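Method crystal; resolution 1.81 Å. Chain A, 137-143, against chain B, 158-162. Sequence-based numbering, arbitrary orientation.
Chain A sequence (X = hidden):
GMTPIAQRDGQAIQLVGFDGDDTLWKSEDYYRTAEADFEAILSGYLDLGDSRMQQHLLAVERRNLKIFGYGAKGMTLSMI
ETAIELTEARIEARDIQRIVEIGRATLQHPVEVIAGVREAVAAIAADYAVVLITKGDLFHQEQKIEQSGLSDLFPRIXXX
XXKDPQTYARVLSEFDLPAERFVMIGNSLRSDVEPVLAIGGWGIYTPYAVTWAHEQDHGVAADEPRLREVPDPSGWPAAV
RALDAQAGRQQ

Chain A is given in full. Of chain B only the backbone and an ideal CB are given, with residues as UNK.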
ATOM      1  N   ASP A 137      -2.662  -5.079   0.302  1.00 22.12           N
ATOM      2  CA  ASP A 137      -3.138  -3.771  -0.166  1.00 23.03           C
ATOM      3  C   ASP A 137      -3.223  -2.837   1.028  1.00 23.37           C
ATOM      4  O   ASP A 137      -4.000  -3.046   1.978  1.00 22.34           O
ATOM      5  CB  ASP A 137      -4.483  -3.988  -0.887  1.00 24.35           C
ATOM      6  CG  ASP A 137      -5.093  -2.705  -1.476  1.00 26.95           C
ATOM      7  OD1 ASP A 137      -5.093  -1.649  -0.801  1.00 31.57           O
ATOM      8  OD2 ASP A 137      -5.602  -2.774  -2.622  1.00 41.04           O
ATOM      9  N   LEU A 138      -2.405  -1.801   1.000  1.00 21.43           N
ATOM     10  CA  LEU A 138      -2.353  -0.843   2.080  1.00 23.13           C
ATOM     11  C   LEU A 138      -3.688  -0.198   2.370  1.00 22.18           C
ATOM     12  O   LEU A 138      -4.085  -0.074   3.510  1.00 20.58           O
ATOM     13  CB  LEU A 138      -1.407   0.292   1.726  1.00 21.36           C
ATOM     14  CG  LEU A 138      -1.222   1.427   2.724  1.00 26.66           C
ATOM     15  CD1 LEU A 138      -0.481   0.972   3.980  1.00 24.41           C
ATOM     16  CD2 LEU A 138      -0.472   2.497   2.035  1.00 21.70           C
ATOM     17  N   PHE A 139      -4.329   0.302   1.336  1.00 22.66           N
ATOM     18  CA  PHE A 139      -5.633   0.944   1.523  1.00 22.83           C
ATOM     19  C   PHE A 139      -6.687  -0.026   2.071  1.00 20.41           C
ATOM     20  O   PHE A 139      -7.426   0.326   2.975  1.00 23.72           O
ATOM     21  CB  PHE A 139      -6.128   1.561   0.224  1.00 23.05           C
ATOM     22  CG  PHE A 139      -7.453   2.256   0.366  1.00 29.91           C
ATOM     23  CD1 PHE A 139      -7.520   3.522   0.916  1.00 38.00           C
ATOM     24  CD2 PHE A 139      -8.632   1.629  -0.028  1.00 30.59           C
ATOM     25  CE1 PHE A 139      -8.730   4.160   1.067  1.00 39.80           C
ATOM     26  CE2 PHE A 139      -9.856   2.242   0.161  1.00 28.74           C
ATOM     27  CZ  PHE A 139      -9.904   3.521   0.693  1.00 28.95           C
ATOM     28  N   HIS A 140      -6.780  -1.229   1.513  1.00 18.29           N
ATOM     29  CA  HIS A 140      -7.760  -2.181   1.993  1.00 22.28           C
ATOM     30  C   HIS A 140      -7.481  -2.639   3.431  1.00 22.02           C
ATOM     31  O   HIS A 140      -8.407  -2.726   4.246  1.00 22.37           O
ATOM     32  CB  HIS A 140      -7.851  -3.346   1.037  1.00 18.13           C
ATOM     33  CG  HIS A 140      -9.022  -4.245   1.287  1.00 24.72           C
ATOM     34  ND1 HIS A 140      -9.116  -5.502   0.732  1.00 23.88           N
ATOM     35  CD2 HIS A 140     -10.162  -4.060   1.993  1.00 22.66           C
ATOM     36  CE1 HIS A 140     -10.251  -6.061   1.105  1.00 26.22           C
ATOM     37  NE2 HIS A 140     -10.913  -5.199   1.860  1.00 19.86           N
ATOM     38  N   GLN A 141      -6.225  -2.934   3.735  1.00 20.55           N
ATOM     39  CA  GLN A 141      -5.826  -3.333   5.116  1.00 20.47           C
ATOM     40  C   GLN A 141      -6.088  -2.202   6.117  1.00 21.57           C
ATOM     41  O   GLN A 141      -6.602  -2.422   7.219  1.00 18.49           O
ATOM     42  CB  GLN A 141      -4.351  -3.812   5.172  1.00 22.60           C
ATOM     43  CG  GLN A 141      -4.086  -5.093   4.382  1.00 24.67           C
ATOM     44  CD  GLN A 141      -4.782  -6.255   4.979  1.00 28.86           C
ATOM     45  OE1 GLN A 141      -5.001  -6.289   6.185  1.00 27.12           O
ATOM     46  NE2 GLN A 141      -5.124  -7.240   4.153  1.00 22.00           N
ATOM     47  N   GLU A 142      -5.812  -0.965   5.710  1.00 22.99           N
ATOM     48  CA  GLU A 142      -6.125   0.175   6.573  1.00 22.82           C
ATOM     49  C   GLU A 142      -7.627   0.299   6.835  1.00 23.11           C
ATOM     50  O   GLU A 142      -8.063   0.553   7.954  1.00 20.17           O
ATOM     51  CB  GLU A 142      -5.608   1.447   5.957  1.00 25.15           C
ATOM     52  CG  GLU A 142      -4.140   1.675   6.215  1.00 26.22           C
ATOM     53  CD  GLU A 142      -3.688   2.972   5.572  1.00 31.67           C
ATOM     54  OE1 GLU A 142      -4.472   3.553   4.797  1.00 35.49           O
ATOM     55  OE2 GLU A 142      -2.553   3.390   5.827  1.00 39.70           O
ATOM     56  N   GLN A 143      -8.430   0.058   5.799  1.00 22.71           N
ATOM     57  CA  GLN A 143      -9.873   0.107   5.954  1.00 25.08           C
ATOM     58  C   GLN A 143     -10.393  -1.044   6.828  1.00 22.21           C
ATOM     59  O   GLN A 143     -11.312  -0.845   7.620  1.00 20.03           O
ATOM     60  CB  GLN A 143     -10.567   0.212   4.599  1.00 23.41           C
ATOM     61  CG  GLN A 143     -10.474   1.633   3.933  1.00 37.23           C
ATOM     62  CD  GLN A 143     -10.683   2.838   4.906  1.00 48.25           C
ATOM     63  OE1 GLN A 143      -9.922   3.809   4.876  1.00 53.73           O
ATOM     64  NE2 GLN A 143     -11.700   2.760   5.771  1.00 47.52           N
TER
ATOM     65  N   UNK B 158       8.225   6.431   2.821  1.00 24.43           N
ATOM     66  CA  UNK B 158       6.860   6.313   3.306  1.00 23.69           C
ATOM     67  C   UNK B 158       5.893   6.187   2.146  1.00 24.13           C
ATOM     68  O   UNK B 158       5.762   7.099   1.343  1.00 26.21           O
ATOM     69  CB  UNK B 158       6.491   7.515   4.178  1.00 23.69           C
ATOM     70  N   UNK B 159       5.166   5.081   2.047  1.00 20.91           N
ATOM     71  CA  UNK B 159       4.084   4.992   1.078  1.00 21.84           C
ATOM     72  C   UNK B 159       2.819   5.142   1.932  1.00 24.50           C
ATOM     73  O   UNK B 159       2.652   4.445   2.946  1.00 25.88           O
ATOM     74  CB  UNK B 159       4.111   3.689   0.276  1.00 21.84           C
ATOM     75  N   UNK B 160       1.918   6.005   1.502  1.00 24.18           N
ATOM     76  CA  UNK B 160       0.722   6.332   2.284  1.00 22.35           C
ATOM     77  C   UNK B 160      -0.490   6.176   1.407  1.00 24.77           C
ATOM     78  O   UNK B 160      -0.369   6.173   0.181  1.00 24.24           O
ATOM     79  CB  UNK B 160       0.793   7.749   2.856  1.00 22.35           C
ATOM     80  N   UNK B 161      -1.661   6.038   2.030  1.00 26.66           N
ATOM     81  CA  UNK B 161      -2.905   5.844   1.258  1.00 28.27           C
ATOM     82  C   UNK B 161      -3.556   7.183   0.930  1.00 26.51           C
ATOM     83  O   UNK B 161      -4.296   7.294  -0.035  1.00 25.53           O
ATOM     84  CB  UNK B 161      -3.888   4.964   2.033  1.00 28.27           C
ATOM     85  N   UNK B 162      -3.255   8.200   1.732  1.00 24.39           N
ATOM     86  CA  UNK B 162      -3.763   9.512   1.468  1.00 25.24           C
ATOM     87  C   UNK B 162      -2.768  10.548   1.919  1.00 25.84           C
ATOM     88  O   UNK B 162      -2.127  10.371   2.946  1.00 28.53           O
ATOM     89  CB  UNK B 162      -5.115   9.720   2.153  1.00 25.24           C
TER

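Chain A offers the first turns of a helix. Asp137(A) caps it: its OD1 accepts a hydrogen bond from His140(A) N at 2.9 Å. Leu138(A) and Glu142(A), one turn apart, both point toward chain B, so an apolar group and a carboxylate lie side by side.

Position 158 of chain B has extended backbone angles (-123/118). No atom of chain A lies within 5.5 Å of its ideal CB. The visible atoms set little preference, and many side chains would fit. The deposited residue is Glu158(B). It makes no contact with the helix, and its carboxylate oxygens are hydrogen-bonded elsewhere in the structure.

Position 159 is also extended (-104/132), and its CA-to-CB bond points sideways. The ideal CB is 5.1 Å from Leu138(A) CD2, which leaves room for a modest apolar side chain. Valine, isoleucine, leucine or alanine would all be reasonable, and the extended backbone suits the beta-branched ones. The residue is Val159(B), with chi1 t. Its CG1 comes to 4.4 Å from Leu138(A) CD2, a loose apolar contact.

Position 160 keeps the extended form (-129/160), but CA-to-CB points away from chain A. The helix therefore says little about the side chain; a beta-branched residue would suit the backbone. It is Val160(B), in rotamer m. Its main contact is through the backbone, with C 3.7 Å from Leu138(A) CD2.

Position 161 faces the helix. The backbone leaves the extended region (-90/-24), and CA-to-CB points toward chain A. The ideal CB is 3.2 Å from Glu142(A) OE1, which is tight, 4.1 Å from Phe139(A) CD1 and 4.2 Å from Leu138(A) CD2. A small side chain fits best, and a donor beside the carboxylate would be an advantage. Serine would answer both needs; alanine or glycine would offer only small size. The residue is Ser161(B), chi1 p. Its OG donates a very short hydrogen bond of 2.5 Å to Glu142(A) OE1. Its CB sits near the plane of the Phe139(A) ring, at the edge, 4.0 Å from CD1. Water 1 adds a second link: it accepts from Ser161(B) N at 2.9 Å and donates to Glu142(A) OE2 at 2.7 Å. Both carboxylate oxygens are thus tied to one residue, one directly and one through water.

Position 162 is extended again (-148/141), with CB sideways and nothing of chain A within 5.5 Å. Many side chains would suit. Glu162(B) is found here, with chi1 and chi2 both t, and it does not touch the helix.

Chain B (158-162) EVVSE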
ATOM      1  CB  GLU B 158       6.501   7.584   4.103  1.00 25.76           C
ATOM      2  CG  GLU B 158       7.192   7.749   5.464  1.00 29.02           C
ATOM      3  CD  GLU B 158       7.092   6.494   6.372  1.00 38.94           C
ATOM      4  OE1 GLU B 158       6.105   5.729   6.259  1.00 43.64           O
ATOM      5  OE2 GLU B 158       8.021   6.278   7.177  1.00 41.19           O
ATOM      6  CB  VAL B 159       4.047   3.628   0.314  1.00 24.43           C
ATOM      7  CG1 VAL B 159       2.858   3.566  -0.636  1.00 19.99           C
ATOM      8  CG2 VAL B 159       5.391   3.356  -0.436  1.00 26.64           C
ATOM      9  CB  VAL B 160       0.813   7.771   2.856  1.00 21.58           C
ATOM     10  CG1 VAL B 160       2.019   7.868   3.741  1.00 20.89           C
ATOM     11  CG2 VAL B 160       0.960   8.758   1.758  1.00 25.23           C
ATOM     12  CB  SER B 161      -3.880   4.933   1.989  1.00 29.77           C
ATOM     13  OG  SER B 161      -4.212   5.450   3.251  1.00 31.81           O
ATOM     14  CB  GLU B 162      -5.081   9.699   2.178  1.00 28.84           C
ATOM     15  CG  GLU B 162      -5.878  10.868   1.632  1.00 36.12           C
ATOM     16  CD  GLU B 162      -7.181  11.070   2.350  1.00 50.77           C
ATOM     17  OE1 GLU B 162      -7.680  10.096   2.961  1.00 51.43           O
ATOM     18  OE2 GLU B 162      -7.686  12.218   2.307  1.00 57.68           O
TER
HETATM   19  O   HOH W   1      -1.336   5.574   4.884  1.00 29.12           O
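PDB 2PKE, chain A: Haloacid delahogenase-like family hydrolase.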